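Local structure of molinate hydrolase (Gulosibacter molinativorax, 4UB9) at residues 355-358 with 359-362; 311-314 with 315-319; 411-414 with 415-419. The protein hydrolyses the thiocarbamate pesticide molinate, as a zinc-binding member of the amidohydrolase family that probably acts on carbon-nitrogen bonds other than peptide bonds. All coordinates share one frame; numbering follows the deposited sequence.

Interaction 1: 355-358 with 359-362; sequences HEND and VRMI
V359, one turn after H355 on the helix, lays its CG2 methyl over one face of the H355 imidazole. The methyl stands 4.2 Å from the centroid of the H355 ring and 24° off its normal, displaced toward the rim where NE2 and CE1 lie: a CH-pi contact. Two torsions set it up: the imidazole swings out with CG opposite the backbone N (chi1 160°), while V359 keeps CG2 beside its own N. ND1 of H355 is hydrogen-bonded to K411 NZ, which probably helps fix the rotation of the ring.

N357 and R360 meet differently. Their amide and guanidinium planes are turned 62° apart, and N357 OD1 stays 4.0 Å from R360 NH1. A water spans the gap, donating to N357 OD1 at 2.7 Å and accepting from R360 NH1 at 2.9 Å, in the plane of the guanidinium at its edge. The arginine chain bends at chi3, and its NH1 also bonds to I311 O; N357 OD1 takes I311 N, and its ND2 gives to T304 O. The buried D358 carboxylate turns to T304 OG1.

Under these side chains run four backbone bonds, such as M361 N to N357 O at 2.9 Å. This is the regular i to i+4 pattern of an alpha helix, here helix 353-363 of an amidohydrolase TIM-barrel fold, with the side chain of D358 about 8 Å from that of the zinc ligand H302.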
ATOM      1  N   HIS A 355     -29.769  -2.670  -9.475  1.00 33.20           N
ATOM      2  CA  HIS A 355     -30.795  -1.717  -9.898  1.00 35.09           C
ATOM      3  C   HIS A 355     -31.969  -2.514 -10.469  1.00 32.74           C
ATOM      4  O   HIS A 355     -33.120  -2.250 -10.124  1.00 36.09           O
ATOM      5  CB  HIS A 355     -30.219  -0.715 -10.930  1.00 34.82           C
ATOM      6  CG  HIS A 355     -31.250  -0.027 -11.767  1.00 34.70           C
ATOM      7  ND1 HIS A 355     -31.941   1.097 -11.335  1.00 36.99           N
ATOM      8  CD2 HIS A 355     -31.736  -0.317 -12.990  1.00 33.33           C
ATOM      9  CE1 HIS A 355     -32.802   1.473 -12.262  1.00 33.19           C
ATOM     10  NE2 HIS A 355     -32.699   0.630 -13.274  1.00 36.42           N
ATOM     11  N   GLU A 356     -31.663  -3.443 -11.356  1.00 33.72           N
ATOM     12  CA  GLU A 356     -32.693  -4.315 -11.968  1.00 37.75           C
ATOM     13  C   GLU A 356     -33.433  -5.163 -10.961  1.00 33.38           C
ATOM     14  O   GLU A 356     -34.615  -5.430 -11.119  1.00 39.11           O
ATOM     15  CB  GLU A 356     -32.073  -5.219 -13.014  1.00 43.26           C
ATOM     16  CG  GLU A 356     -31.648  -4.454 -14.266  1.00 51.24           C
ATOM     17  CD  GLU A 356     -30.536  -5.153 -15.054  1.00 57.67           C
ATOM     18  OE1 GLU A 356     -30.243  -6.332 -14.795  1.00 60.84           O
ATOM     19  OE2 GLU A 356     -29.940  -4.507 -15.941  1.00 65.11           O
ATOM     20  N   ASN A 357     -32.733  -5.578  -9.917  1.00 35.20           N
ATOM     21  CA  ASN A 357     -33.377  -6.289  -8.798  1.00 35.15           C
ATOM     22  C   ASN A 357     -34.391  -5.387  -8.139  1.00 36.82           C
ATOM     23  O   ASN A 357     -35.504  -5.793  -7.871  1.00 39.24           O
ATOM     24  CB  ASN A 357     -32.365  -6.690  -7.729  1.00 35.71           C
ATOM     25  CG  ASN A 357     -31.464  -7.859  -8.146  1.00 35.19           C
ATOM     26  OD1 ASN A 357     -31.795  -8.659  -9.021  1.00 33.44           O
ATOM     27  ND2 ASN A 357     -30.350  -7.995  -7.440  1.00 35.99           N
ATOM     28  N   ASP A 358     -33.975  -4.149  -7.884  1.00 37.77           N
ATOM     29  CA  ASP A 358     -34.852  -3.164  -7.252  1.00 39.02           C
ATOM     30  C   ASP A 358     -36.132  -3.018  -8.083  1.00 37.48           C
ATOM     31  O   ASP A 358     -37.243  -2.993  -7.553  1.00 36.19           O
ATOM     32  CB  ASP A 358     -34.155  -1.809  -7.106  1.00 44.80           C
ATOM     33  CG  ASP A 358     -33.131  -1.771  -5.966  1.00 47.68           C
ATOM     34  OD1 ASP A 358     -33.205  -2.625  -5.052  1.00 44.89           O
ATOM     35  OD2 ASP A 358     -32.255  -0.857  -5.978  1.00 51.77           O
ATOM     36  N   VAL A 359     -35.960  -2.913  -9.398  1.00 33.64           N
ATOM     37  CA  VAL A 359     -37.079  -2.707 -10.295  1.00 34.19           C
ATOM     38  C   VAL A 359     -38.066  -3.871 -10.225  1.00 35.42           C
ATOM     39  O   VAL A 359     -39.279  -3.668 -10.150  1.00 37.29           O
ATOM     40  CB  VAL A 359     -36.599  -2.552 -11.757  1.00 34.30           C
ATOM     41  CG1 VAL A 359     -37.790  -2.639 -12.728  1.00 35.17           C
ATOM     42  CG2 VAL A 359     -35.903  -1.228 -11.966  1.00 31.40           C
ATOM     43  N   ARG A 360     -37.525  -5.082 -10.307  1.00 37.37           N
ATOM     44  CA  ARG A 360     -38.343  -6.299 -10.283  1.00 33.04           C
ATOM     45  C   ARG A 360     -39.022  -6.504  -8.936  1.00 37.00           C
ATOM     46  O   ARG A 360     -40.158  -6.982  -8.873  1.00 37.23           O
ATOM     47  CB  ARG A 360     -37.529  -7.505 -10.655  1.00 34.24           C
ATOM     48  CG  ARG A 360     -37.090  -7.451 -12.111  1.00 35.46           C
ATOM     49  CD  ARG A 360     -36.078  -8.540 -12.444  1.00 36.23           C
ATOM     50  NE  ARG A 360     -36.570  -9.836 -11.986  1.00 36.90           N
ATOM     51  CZ  ARG A 360     -35.870 -10.772 -11.369  1.00 35.58           C
ATOM     52  NH1 ARG A 360     -34.581 -10.625 -11.076  1.00 40.97           N
ATOM     53  NH2 ARG A 360     -36.491 -11.860 -11.020  1.00 41.40           N
ATOM     54  N   MET A 361     -38.378  -6.081  -7.862  1.00 31.50           N
ATOM     55  CA  MET A 361     -39.004  -6.197  -6.569  1.00 32.71           C
ATOM     56  C   MET A 361     -40.228  -5.290  -6.471  1.00 34.38           C
ATOM     57  O   MET A 361     -41.253  -5.636  -5.871  1.00 39.00           O
ATOM     58  CB  MET A 361     -38.022  -5.866  -5.468  1.00 31.92           C
ATOM     59  CG  MET A 361     -36.875  -6.832  -5.424  1.00 36.45           C
ATOM     60  SD  MET A 361     -37.121  -8.245  -4.331  1.00 44.80           S
ATOM     61  CE  MET A 361     -36.913  -7.429  -2.729  1.00 39.26           C
ATOM     62  N   ILE A 362     -40.064  -4.084  -6.960  1.00 35.72           N
ATOM     63  CA  ILE A 362     -41.112  -3.089  -6.913  1.00 36.41           C
ATOM     64  C   ILE A 362     -42.278  -3.605  -7.740  1.00 37.95           C
ATOM     65  O   ILE A 362     -43.409  -3.584  -7.294  1.00 36.86           O
ATOM     66  CB  ILE A 362     -40.619  -1.745  -7.489  1.00 38.43           C
ATOM     67  CG1 ILE A 362     -39.741  -1.017  -6.476  1.00 35.53           C
ATOM     68  CG2 ILE A 362     -41.795  -0.826  -7.895  1.00 39.25           C
ATOM     69  CD1 ILE A 362     -38.763  -0.032  -7.102  1.00 38.64           C
TER
HETATM   70  O   HOH W   1     -32.715  -8.487 -11.530  1.00 38.52           O

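Interaction 2: 311-314 with 315-319; sequences IPEE and TIEKL
E314 and K318 run side by side, pointing the same way, one turn apart on the helix. E314 is extended, with CG opposite its backbone N (chi1 178°), which carries the carboxylate along the helix toward the lysine. K318 is extended as well, and its CE comes 3.4 Å from E314 OE2, closer than the ammonium does: the salt bridge between E314 OE2 and K318 NZ is long, at 3.9 Å. The lysine nitrogen finds stronger partners in N290 and E294.

E313 behaves otherwise. Its first torsion (chi1 -148°) sets CG 3.5 Å from E317 OE1, and the bend at chi2 then turns the carboxylate; the two side chains cross at about a right angle. The two carboxylates remain 4.4 Å apart between E313 OE2 and E317 OE1, a like-charge approach that is probably eased on one side by a weak, long ion pair from E313 OE1 to R360 NH2.

On the buried side, the I311 side chain crosses those of T315 and I316 at about a right angle, its CG2 reaching T315 CB at 3.8 Å and I316 CG1 at 4.0 Å. P312 occupies the N-cap position; its carbonyl O accepts from I316 N at 3.3 Å and, weakly, from T315 N.

The first turns of helix 313-322 thus lie between two others: P312, T315 and L319 lie against helix 286-294, which also supplies both K318 partners, while I316 and L319 rest on R360 and M361 of helix 353-363.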
ATOM      1  N   ILE A 311     -31.785 -11.731  -8.942  1.00 31.80           N
ATOM      2  CA  ILE A 311     -32.596 -12.478  -8.021  1.00 33.95           C
ATOM      3  C   ILE A 311     -33.527 -13.422  -8.804  1.00 36.84           C
ATOM      4  O   ILE A 311     -34.235 -12.975  -9.666  1.00 34.49           O
ATOM      5  CB  ILE A 311     -33.445 -11.573  -7.146  1.00 36.86           C
ATOM      6  CG1 ILE A 311     -32.549 -10.740  -6.248  1.00 41.16           C
ATOM      7  CG2 ILE A 311     -34.376 -12.418  -6.296  1.00 39.26           C
ATOM      8  CD1 ILE A 311     -33.307  -9.779  -5.357  1.00 40.42           C
ATOM      9  N   PRO A 312     -33.502 -14.725  -8.508  1.00 37.96           N
ATOM     10  CA  PRO A 312     -34.389 -15.643  -9.212  1.00 35.72           C
ATOM     11  C   PRO A 312     -35.830 -15.476  -8.825  1.00 35.56           C
ATOM     12  O   PRO A 312     -36.171 -15.033  -7.710  1.00 38.30           O
ATOM     13  CB  PRO A 312     -33.920 -17.027  -8.771  1.00 35.90           C
ATOM     14  CG  PRO A 312     -32.665 -16.815  -7.970  1.00 37.50           C
ATOM     15  CD  PRO A 312     -32.704 -15.398  -7.476  1.00 36.09           C
ATOM     16  N   GLU A 313     -36.677 -15.864  -9.755  1.00 36.85           N
ATOM     17  CA  GLU A 313     -38.121 -15.759  -9.604  1.00 39.36           C
ATOM     18  C   GLU A 313     -38.591 -16.464  -8.345  1.00 36.31           C
ATOM     19  O   GLU A 313     -39.403 -15.953  -7.591  1.00 44.15           O
ATOM     20  CB  GLU A 313     -38.789 -16.305 -10.867  1.00 42.56           C
ATOM     21  CG  GLU A 313     -40.096 -15.612 -11.205  1.00 51.87           C
ATOM     22  CD  GLU A 313     -40.013 -14.077 -11.223  1.00 58.10           C
ATOM     23  OE1 GLU A 313     -39.241 -13.503 -12.021  1.00 56.16           O
ATOM     24  OE2 GLU A 313     -40.760 -13.428 -10.457  1.00 65.84           O
ATOM     25  N   GLU A 314     -38.037 -17.635  -8.098  1.00 35.75           N
ATOM     26  CA  GLU A 314     -38.411 -18.458  -6.951  1.00 41.52           C
ATOM     27  C   GLU A 314     -38.243 -17.711  -5.618  1.00 39.83           C
ATOM     28  O   GLU A 314     -39.032 -17.863  -4.694  1.00 43.27           O
ATOM     29  CB  GLU A 314     -37.555 -19.736  -6.990  1.00 54.92           C
ATOM     30  CG  GLU A 314     -37.796 -20.677  -5.837  1.00 66.77           C
ATOM     31  CD  GLU A 314     -36.655 -21.627  -5.460  1.00 77.57           C
ATOM     32  OE1 GLU A 314     -36.181 -22.349  -6.366  1.00 77.36           O
ATOM     33  OE2 GLU A 314     -36.280 -21.691  -4.243  1.00 82.88           O
ATOM     34  N   THR A 315     -37.203 -16.894  -5.544  1.00 35.80           N
ATOM     35  CA  THR A 315     -36.904 -16.138  -4.348  1.00 30.92           C
ATOM     36  C   THR A 315     -37.921 -15.017  -4.179  1.00 33.89           C
ATOM     37  O   THR A 315     -38.375 -14.749  -3.062  1.00 36.45           O
ATOM     38  CB  THR A 315     -35.504 -15.527  -4.376  1.00 29.41           C
ATOM     39  OG1 THR A 315     -34.534 -16.546  -4.553  1.00 31.71           O
ATOM     40  CG2 THR A 315     -35.192 -14.783  -3.086  1.00 28.08           C
ATOM     41  N   ILE A 316     -38.274 -14.352  -5.265  1.00 32.66           N
ATOM     42  CA  ILE A 316     -39.296 -13.315  -5.168  1.00 34.53           C
ATOM     43  C   ILE A 316     -40.587 -13.936  -4.705  1.00 36.41           C
ATOM     44  O   ILE A 316     -41.304 -13.370  -3.851  1.00 38.79           O
ATOM     45  CB  ILE A 316     -39.486 -12.597  -6.496  1.00 38.19           C
ATOM     46  CG1 ILE A 316     -38.308 -11.641  -6.733  1.00 41.34           C
ATOM     47  CG2 ILE A 316     -40.776 -11.817  -6.493  1.00 42.79           C
ATOM     48  CD1 ILE A 316     -38.277 -11.020  -8.110  1.00 40.17           C
ATOM     49  N   GLU A 317     -40.906 -15.110  -5.243  1.00 37.68           N
ATOM     50  CA  GLU A 317     -42.154 -15.815  -4.851  1.00 42.59           C
ATOM     51  C   GLU A 317     -42.192 -16.211  -3.381  1.00 35.32           C
ATOM     52  O   GLU A 317     -43.211 -16.082  -2.712  1.00 35.49           O
ATOM     53  CB  GLU A 317     -42.388 -17.033  -5.739  1.00 54.25           C
ATOM     54  CG  GLU A 317     -42.988 -16.650  -7.088  1.00 67.60           C
ATOM     55  CD  GLU A 317     -42.615 -17.674  -8.164  1.00 83.13           C
ATOM     56  OE1 GLU A 317     -42.578 -17.299  -9.349  1.00 87.40           O
ATOM     57  OE2 GLU A 317     -42.341 -18.858  -7.823  1.00 89.67           O
ATOM     58  N   LYS A 318     -41.051 -16.591  -2.845  1.00 35.66           N
ATOM     59  CA  LYS A 318     -40.965 -16.805  -1.389  1.00 38.07           C
ATOM     60  C   LYS A 318     -41.261 -15.542  -0.576  1.00 41.36           C
ATOM     61  O   LYS A 318     -41.864 -15.604   0.494  1.00 39.29           O
ATOM     62  CB  LYS A 318     -39.596 -17.285  -0.977  1.00 37.54           C
ATOM     63  CG  LYS A 318     -39.245 -18.670  -1.443  1.00 39.03           C
ATOM     64  CD  LYS A 318     -38.044 -19.200  -0.675  1.00 41.34           C
ATOM     65  CE  LYS A 318     -37.433 -20.424  -1.338  1.00 40.97           C
ATOM     66  NZ  LYS A 318     -36.455 -21.053  -0.398  1.00 45.77           N
ATOM     67  N   LEU A 319     -40.791 -14.405  -1.064  1.00 37.89           N
ATOM     68  CA  LEU A 319     -41.000 -13.156  -0.346  1.00 37.59           C
ATOM     69  C   LEU A 319     -42.494 -12.833  -0.314  1.00 38.88           C
ATOM     70  O   LEU A 319     -43.038 -12.367   0.704  1.00 39.92           O
ATOM     71  CB  LEU A 319     -40.242 -11.997  -1.011  1.00 37.23           C
ATOM     72  CG  LEU A 319     -38.724 -11.985  -0.818  1.00 35.09           C
ATOM     73  CD1 LEU A 319     -38.059 -10.956  -1.717  1.00 32.89           C
ATOM     74  CD2 LEU A 319     -38.354 -11.696   0.624  1.00 35.03           C
TER

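Interaction 3: 411-414 with 415-419; sequences KGMD and PMAAI
With chi1 at 177°, the CG of D414 lies opposite its backbone N and beside the carbonyl carbon, and the carboxylate reaches the first amides of helix 415-421. OD2 then accepts from two backbone amides, M416 N at 3.2 Å and A417 N at 3.4 Å, both bonds weak. The same oxygen also sits 3.2 Å from M416 CB, whose side chain runs alongside that of D414.

M413 has its CG opposite the backbone N too, and from there its chain is fully extended. It reaches along the first turn, bringing SD to 4.0 Å from A418 CB and CE to 4.0 Å from A417 CB. I362 and M408 also touch this methionine.

Just before it, G412 has positive phi (108°) as the C' residue of the Schellman motif that closes helix 400-410, so one helix ends and the next begins within a few residues. P415 is the first residue of the new helix, and D414 O takes A418 N at 2.9 Å in a nearly straight bond.

Chemically, this is an aspartate N-cap held by two weak bonds; amides at the positive end of the helix dipole would be expected to favour the ionised carboxylate.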
ATOM      1  N   LYS A 411     -37.970   4.249 -10.414  1.00 32.50           N
ATOM      2  CA  LYS A 411     -37.949   2.863 -10.852  1.00 36.36           C
ATOM      3  C   LYS A 411     -39.334   2.258 -10.963  1.00 35.91           C
ATOM      4  O   LYS A 411     -39.460   1.059 -11.131  1.00 39.82           O
ATOM      5  CB  LYS A 411     -37.147   2.014  -9.870  1.00 37.43           C
ATOM      6  CG  LYS A 411     -35.676   2.368  -9.833  1.00 35.12           C
ATOM      7  CD  LYS A 411     -34.993   1.573  -8.738  1.00 40.38           C
ATOM      8  CE  LYS A 411     -33.925   2.383  -8.034  1.00 39.15           C
ATOM      9  NZ  LYS A 411     -32.770   2.598  -8.908  1.00 35.44           N
ATOM     10  N   GLY A 412     -40.369   3.068 -10.782  1.00 34.81           N
ATOM     11  CA  GLY A 412     -41.760   2.601 -10.977  1.00 32.25           C
ATOM     12  C   GLY A 412     -42.567   2.430  -9.709  1.00 33.50           C
ATOM     13  O   GLY A 412     -43.700   2.017  -9.755  1.00 33.78           O
ATOM     14  N   MET A 413     -42.006   2.769  -8.563  1.00 33.59           N
ATOM     15  CA  MET A 413     -42.775   2.609  -7.368  1.00 31.71           C
ATOM     16  C   MET A 413     -43.854   3.667  -7.339  1.00 34.46           C
ATOM     17  O   MET A 413     -43.662   4.797  -7.742  1.00 34.06           O
ATOM     18  CB  MET A 413     -41.931   2.715  -6.103  1.00 32.02           C
ATOM     19  CG  MET A 413     -42.574   2.044  -4.885  1.00 33.99           C
ATOM     20  SD  MET A 413     -41.567   2.133  -3.388  1.00 38.44           S
ATOM     21  CE  MET A 413     -42.322   0.874  -2.376  1.00 38.79           C
ATOM     22  N   ASP A 414     -45.011   3.259  -6.838  1.00 35.90           N
ATOM     23  CA  ASP A 414     -46.098   4.143  -6.624  1.00 35.07           C
ATOM     24  C   ASP A 414     -45.758   5.126  -5.494  1.00 37.80           C
ATOM     25  O   ASP A 414     -45.391   4.699  -4.407  1.00 40.96           O
ATOM     26  CB  ASP A 414     -47.354   3.326  -6.264  1.00 35.15           C
ATOM     27  CG  ASP A 414     -48.547   4.219  -5.959  1.00 43.19           C
ATOM     28  OD1 ASP A 414     -49.003   4.912  -6.907  1.00 48.28           O
ATOM     29  OD2 ASP A 414     -49.066   4.223  -4.805  1.00 44.59           O
ATOM     30  N   PRO A 415     -46.054   6.419  -5.680  1.00 34.79           N
ATOM     31  CA  PRO A 415     -45.787   7.372  -4.612  1.00 33.43           C
ATOM     32  C   PRO A 415     -46.373   7.035  -3.268  1.00 34.00           C
ATOM     33  O   PRO A 415     -45.738   7.281  -2.238  1.00 32.16           O
ATOM     34  CB  PRO A 415     -46.399   8.693  -5.139  1.00 33.00           C
ATOM     35  CG  PRO A 415     -46.257   8.584  -6.612  1.00 36.33           C
ATOM     36  CD  PRO A 415     -46.424   7.098  -6.936  1.00 36.33           C
ATOM     37  N   MET A 416     -47.604   6.550  -3.242  1.00 33.20           N
ATOM     38  CA  MET A 416     -48.211   6.211  -1.947  1.00 33.12           C
ATOM     39  C   MET A 416     -47.426   5.058  -1.274  1.00 31.41           C
ATOM     40  O   MET A 416     -47.239   5.037  -0.064  1.00 33.31           O
ATOM     41  CB  MET A 416     -49.683   5.811  -2.094  1.00 33.73           C
ATOM     42  CG  MET A 416     -50.361   5.536  -0.751  1.00 36.14           C
ATOM     43  SD  MET A 416     -50.446   7.055   0.210  1.00 44.18           S
ATOM     44  CE  MET A 416     -51.232   6.634   1.735  1.00 47.09           C
ATOM     45  N   ALA A 417     -47.059   4.070  -2.068  1.00 28.92           N
ATOM     46  CA  ALA A 417     -46.332   2.912  -1.543  1.00 31.47           C
ATOM     47  C   ALA A 417     -44.915   3.347  -1.009  1.00 35.96           C
ATOM     48  O   ALA A 417     -44.452   2.868   0.014  1.00 35.47           O
ATOM     49  CB  ALA A 417     -46.213   1.830  -2.605  1.00 29.82           C
ATOM     50  N   ALA A 418     -44.262   4.248  -1.730  1.00 32.52           N
ATOM     51  CA  ALA A 418     -43.052   4.869  -1.256  1.00 34.66           C
ATOM     52  C   ALA A 418     -43.220   5.566   0.091  1.00 37.17           C
ATOM     53  O   ALA A 418     -42.353   5.482   0.952  1.00 34.40           O
ATOM     54  CB  ALA A 418     -42.512   5.870  -2.276  1.00 36.44           C
ATOM     55  N   ILE A 419     -44.319   6.275   0.274  1.00 34.64           N
ATOM     56  CA  ILE A 419     -44.534   6.982   1.546  1.00 31.58           C
ATOM     57  C   ILE A 419     -44.708   5.994   2.649  1.00 33.06           C
ATOM     58  O   ILE A 419     -44.251   6.217   3.765  1.00 35.87           O
ATOM     59  CB  ILE A 419     -45.753   7.915   1.487  1.00 31.61           C
ATOM     60  CG1 ILE A 419     -45.432   9.085   0.556  1.00 33.25           C
ATOM     61  CG2 ILE A 419     -46.095   8.469   2.867  1.00 31.05           C
ATOM     62  CD1 ILE A 419     -46.632   9.893   0.117  1.00 35.00           C
TER

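In the fold
Along the chain, interaction 2 comes first, then interaction 1, then interaction 3, all within the amidohydrolase domain. Interaction 1 is the middle member in space as well: its centre is 12 Å from that of interaction 2 and 13 Å from that of interaction 3, whereas those two are 21 Å apart and do not touch. Helix 353-363 touches both: M361 CE packs on L319 CD1 of helix 313-322 at 3.8 Å, and elsewhere on the same helix I362 CG2 meets M413 CA at 3.6 Å in the turn between helices 400-410 and 415-421. The three contacts thus link helical elements that are separated along the chain, consistent with helices packed round the outside of a TIM-type barrel.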